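Local coordinates for tailspike protein (Siphovirus 9NA, PDB 3RIQ) that probably recognises and cleaves Salmonella lipopolysaccharide as an endorhamnosidase, through the receptor-binding beta-helix of a trimeric phage tailspike, at residues Asp66-Asn72 with Gly145-Asn151; Pro83-Thr87 with Met165-Leu169. The contacts are given in a common frame with arbitrary orientation. Residue numbers count along the deposited sequence, not the author numbering.

Interaction 1 (Asp66-Asn72 with Gly145-Asn151); sequences DGVLNWN and GATLRVN
The apolar centre is Leu148 (chi1 t, chi2 p), whose CD1 lies over the face of the Trp71 indole (chi1 m), 3.6 Å from the five-membered-ring centroid and 9° off its normal, a CH-pi contact; Leu148 CD1 meets Leu69 CG at 3.9 Å. Their strands run parallel in register, Val68 beside Thr147 through Trp71 beside Val150, CA atoms 4.8-5.0 Å apart and axes at 23°; both are extended, with positive phi at the starting Gly67 (109/-151) and Gly145 (94/135). Hydrogen bonds of 2.8-3.0 Å run Gly67 N to Gly145 O, Thr147 N to Gly67 O, Leu69 N to Thr147 O, Arg149 N to Leu69 O, Trp71 N to Arg149 O and Asn151 N to Trp71 O. On the opposite, mainly polar face, Asn72 ND2 donates to Asn151 OD1 (2.9 Å); Arg149 (chi1-chi3 t) leads away to a salt bridge with Glu194 and a hydrogen bond with Thr171. Such in-register stacking is characteristic of a beta-helix, here right-handed: strand 46-49 flanks 67-72, and 166-171 flanks 146-151.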
# COMPACT_ATOMS: atom_id res chain seq x y z
N ASP A 66 -21.39 35.03 11.54
CA ASP A 66 -19.98 35.39 11.65
C ASP A 66 -19.57 35.20 13.10
O ASP A 66 -20.16 35.83 13.99
CB ASP A 66 -19.78 36.86 11.29
CG ASP A 66 -20.09 37.16 9.86
OD1 ASP A 66 -19.89 36.31 8.97
OD2 ASP A 66 -20.54 38.30 9.62
N GLY A 67 -18.59 34.37 13.36
CA GLY A 67 -18.16 34.10 14.73
C GLY A 67 -18.53 32.69 15.18
O GLY A 67 -18.64 31.76 14.38
N VAL A 68 -18.74 32.53 16.50
CA VAL A 68 -18.87 31.22 17.11
C VAL A 68 -20.29 30.92 17.60
O VAL A 68 -20.95 31.77 18.20
CB VAL A 68 -17.84 31.06 18.29
CG1 VAL A 68 -18.16 31.98 19.46
CG2 VAL A 68 -17.81 29.63 18.79
N LEU A 69 -20.73 29.69 17.36
CA LEU A 69 -21.97 29.15 17.96
C LEU A 69 -21.52 28.03 18.93
O LEU A 69 -20.93 27.02 18.51
CB LEU A 69 -22.87 28.60 16.84
CG LEU A 69 -24.14 27.84 17.27
CD1 LEU A 69 -25.06 28.74 18.16
CD2 LEU A 69 -24.91 27.41 16.01
N ASN A 70 -21.76 28.21 20.23
CA ASN A 70 -21.35 27.23 21.28
C ASN A 70 -22.44 26.22 21.56
O ASN A 70 -23.61 26.59 21.80
CB ASN A 70 -21.03 27.96 22.59
CG ASN A 70 -19.93 28.97 22.45
OD1 ASN A 70 -20.16 30.19 22.36
ND2 ASN A 70 -18.71 28.48 22.45
N TRP A 71 -22.07 24.94 21.55
CA TRP A 71 -22.97 23.85 21.93
C TRP A 71 -22.46 23.22 23.20
O TRP A 71 -21.36 22.60 23.23
CB TRP A 71 -23.06 22.82 20.81
CG TRP A 71 -23.97 23.21 19.66
CD1 TRP A 71 -24.53 24.46 19.40
CD2 TRP A 71 -24.42 22.35 18.63
NE1 TRP A 71 -25.31 24.38 18.26
CE2 TRP A 71 -25.25 23.10 17.76
CE3 TRP A 71 -24.18 20.98 18.33
CZ2 TRP A 71 -25.84 22.54 16.59
CZ3 TRP A 71 -24.78 20.43 17.20
CH2 TRP A 71 -25.61 21.21 16.34
N ASN A 72 -23.26 23.35 24.26
CA ASN A 72 -22.86 22.96 25.63
C ASN A 72 -23.76 21.86 26.15
O ASN A 72 -24.93 21.78 25.77
CB ASN A 72 -22.96 24.18 26.56
CG ASN A 72 -22.12 25.32 26.08
OD1 ASN A 72 -22.50 26.50 26.16
ND2 ASN A 72 -20.95 25.01 25.62
N GLY A 145 -16.75 34.14 8.81
CA GLY A 145 -16.43 32.74 9.16
C GLY A 145 -17.34 32.22 10.25
O GLY A 145 -17.56 32.92 11.24
N ALA A 146 -17.85 31.00 10.07
CA ALA A 146 -18.81 30.39 11.00
C ALA A 146 -18.16 29.16 11.64
O ALA A 146 -17.88 28.16 10.94
CB ALA A 146 -20.07 29.97 10.23
N THR A 147 -17.97 29.22 12.96
CA THR A 147 -17.40 28.09 13.71
C THR A 147 -18.39 27.54 14.71
O THR A 147 -18.94 28.30 15.54
CB THR A 147 -16.11 28.56 14.44
OG1 THR A 147 -15.22 29.11 13.47
CG2 THR A 147 -15.41 27.42 15.15
N LEU A 148 -18.59 26.23 14.67
CA LEU A 148 -19.33 25.52 15.72
C LEU A 148 -18.30 25.10 16.76
O LEU A 148 -17.34 24.41 16.43
CB LEU A 148 -20.00 24.25 15.13
CG LEU A 148 -21.01 23.59 16.12
CD1 LEU A 148 -22.23 24.51 16.37
CD2 LEU A 148 -21.40 22.20 15.61
N ARG A 149 -18.52 25.49 18.02
CA ARG A 149 -17.65 25.07 19.12
C ARG A 149 -18.46 24.16 20.03
O ARG A 149 -19.42 24.62 20.69
CB ARG A 149 -17.12 26.27 19.89
CG ARG A 149 -16.05 25.90 20.92
CD ARG A 149 -15.53 27.10 21.68
NE ARG A 149 -14.18 26.81 22.17
CZ ARG A 149 -13.36 27.73 22.67
NH1 ARG A 149 -13.81 28.99 22.85
NH2 ARG A 149 -12.11 27.41 23.01
N VAL A 150 -18.09 22.88 20.05
CA VAL A 150 -18.75 21.88 20.91
C VAL A 150 -17.87 21.75 22.16
O VAL A 150 -16.70 21.37 22.04
CB VAL A 150 -18.89 20.54 20.18
CG1 VAL A 150 -19.40 19.45 21.11
CG2 VAL A 150 -19.79 20.69 18.96
N ASN A 151 -18.42 22.10 23.33
CA ASN A 151 -17.62 22.15 24.55
C ASN A 151 -17.89 20.98 25.49
O ASN A 151 -19.05 20.69 25.81
CB ASN A 151 -17.97 23.45 25.29
CG ASN A 151 -17.63 24.72 24.47
OD1 ASN A 151 -18.49 25.61 24.24
ND2 ASN A 151 -16.40 24.81 24.06
O HOH W 1 -16.49 29.98 22.76
O HOH W 2 -21.49 19.91 24.46

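Interaction 2 (Pro83-Thr87 with Met165-Leu169); sequences PHMHT and MGGYL
Pro83-Thr87 is extended, as is the second segment from Gly166 on, but their strands 84-87 and 166-169 cross at 128° with axes 6.0 Å apart at closest approach, so they form no ladder but converge at a corner, side chains meeting inside it. Backbone approach is tightest at Met85 and Gly166, whose CA atoms lie 5.1 Å apart; a CB on Gly166 would fall 2.5 Å from Met85 O, a clash that the glycine avoids. The chain turns a corner at Met165, where phi/psi of 56/58 lies in the left-handed helical region. Strands 79-87 and 166-171 thus belong to different faces of the right-handed beta-helix, and their inward side chains fill its core beside that corner. Tyr168 (chi1 m, chi2 -95°) reaches back over the first segment. Met85, with all three chi angles m, sets its CG 3.7 Å from Tyr168 CZ and its SD 5.2 Å from the ring centroid, 42° off the normal, an oblique Met-aromatic contact. Pro83 CG packs 4.0 Å from Tyr168 CE1, while Tyr168 OH is hydrogen-bonded to the carbonyl of Glu162. Near the corner, Thr87 CG2 lies 3.7 Å from Met165 CB; Thr87 OG1 is hydrogen-bonded to Thr89 O and Gly145 N.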
# COMPACT_ATOMS: atom_id res chain seq x y z
N PRO A 83 -24.63 18.58 9.57
CA PRO A 83 -24.67 20.02 9.82
C PRO A 83 -23.88 20.78 8.76
O PRO A 83 -23.04 20.20 8.07
CB PRO A 83 -23.94 20.14 11.16
CG PRO A 83 -22.98 18.98 11.15
CD PRO A 83 -23.72 17.88 10.50
N HIS A 84 -24.18 22.06 8.65
CA HIS A 84 -23.50 22.95 7.69
C HIS A 84 -23.26 24.32 8.31
O HIS A 84 -24.21 25.03 8.60
CB HIS A 84 -24.35 23.09 6.42
CG HIS A 84 -23.64 23.79 5.29
ND1 HIS A 84 -23.67 23.31 4.00
CD2 HIS A 84 -22.93 24.95 5.24
CE1 HIS A 84 -22.99 24.13 3.21
NE2 HIS A 84 -22.55 25.14 3.93
N MET A 85 -22.00 24.67 8.52
CA MET A 85 -21.62 25.98 9.05
C MET A 85 -21.31 26.92 7.89
O MET A 85 -20.37 26.70 7.15
CB MET A 85 -20.40 25.86 9.96
CG MET A 85 -20.58 24.94 11.14
SD MET A 85 -22.06 25.21 12.14
CE MET A 85 -21.77 26.94 12.69
N HIS A 86 -22.09 27.99 7.75
CA HIS A 86 -21.96 28.93 6.65
C HIS A 86 -21.69 30.36 7.15
O HIS A 86 -22.43 30.88 7.97
CB HIS A 86 -23.25 28.90 5.83
CG HIS A 86 -23.15 29.48 4.44
ND1 HIS A 86 -22.80 30.79 4.20
CD2 HIS A 86 -23.42 28.93 3.22
CE1 HIS A 86 -22.81 31.02 2.90
NE2 HIS A 86 -23.20 29.91 2.28
N THR A 87 -20.65 31.00 6.66
CA THR A 87 -20.39 32.39 6.99
C THR A 87 -21.59 33.32 6.68
O THR A 87 -22.38 33.06 5.74
CB THR A 87 -19.11 32.88 6.24
OG1 THR A 87 -18.75 34.17 6.75
CG2 THR A 87 -19.32 32.96 4.69
N MET A 165 -16.96 28.45 4.24
CA MET A 165 -16.15 29.36 5.05
C MET A 165 -16.53 29.18 6.53
O MET A 165 -16.94 30.12 7.22
CB MET A 165 -16.31 30.83 4.57
CG MET A 165 -15.91 31.03 3.13
SD MET A 165 -14.15 30.75 2.82
CE MET A 165 -14.09 30.84 1.00
N GLY A 166 -16.38 27.94 7.02
CA GLY A 166 -16.78 27.57 8.37
C GLY A 166 -15.97 26.36 8.80
O GLY A 166 -15.18 25.78 8.05
N GLY A 167 -16.20 25.95 10.03
CA GLY A 167 -15.51 24.79 10.57
C GLY A 167 -16.02 24.37 11.91
O GLY A 167 -16.99 24.96 12.43
N TYR A 168 -15.34 23.39 12.49
CA TYR A 168 -15.79 22.71 13.69
C TYR A 168 -14.66 22.66 14.69
O TYR A 168 -13.55 22.15 14.40
CB TYR A 168 -16.28 21.27 13.38
CG TYR A 168 -17.47 21.30 12.45
CD1 TYR A 168 -18.78 21.24 12.94
CD2 TYR A 168 -17.29 21.40 11.06
CE1 TYR A 168 -19.86 21.30 12.08
CE2 TYR A 168 -18.37 21.46 10.19
CZ TYR A 168 -19.65 21.42 10.71
OH TYR A 168 -20.73 21.46 9.85
N LEU A 169 -14.96 23.16 15.89
CA LEU A 169 -13.97 23.20 17.00
C LEU A 169 -14.51 22.38 18.18
O LEU A 169 -15.58 22.72 18.71
CB LEU A 169 -13.71 24.66 17.39
CG LEU A 169 -12.90 24.91 18.67
CD1 LEU A 169 -11.51 24.39 18.51
CD2 LEU A 169 -12.86 26.39 18.87

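Overall arrangement
The two contacts, with centres about 8 Å apart, differ in kind: interaction 1 stacks successive rungs within one parallel sheet, interaction 2 joins two faces where they converge at a corner of the coil. They share a sheet, since 146-151 and 166-171 are neighbours, with Leu148 O to Leu169 N at 2.7 Å and Val150 N to Leu169 O at 2.9 Å, both probable hydrogen bonds. Interaction 1 is partly buried and held by a backbone ladder, with amides on its more open face; interaction 2 is wholly buried and rests on van der Waals and Met-aromatic contact between its segments. Their apolar sides merge where Met85 packs on Ala146 and Leu148, and Tyr168 also touches Leu148.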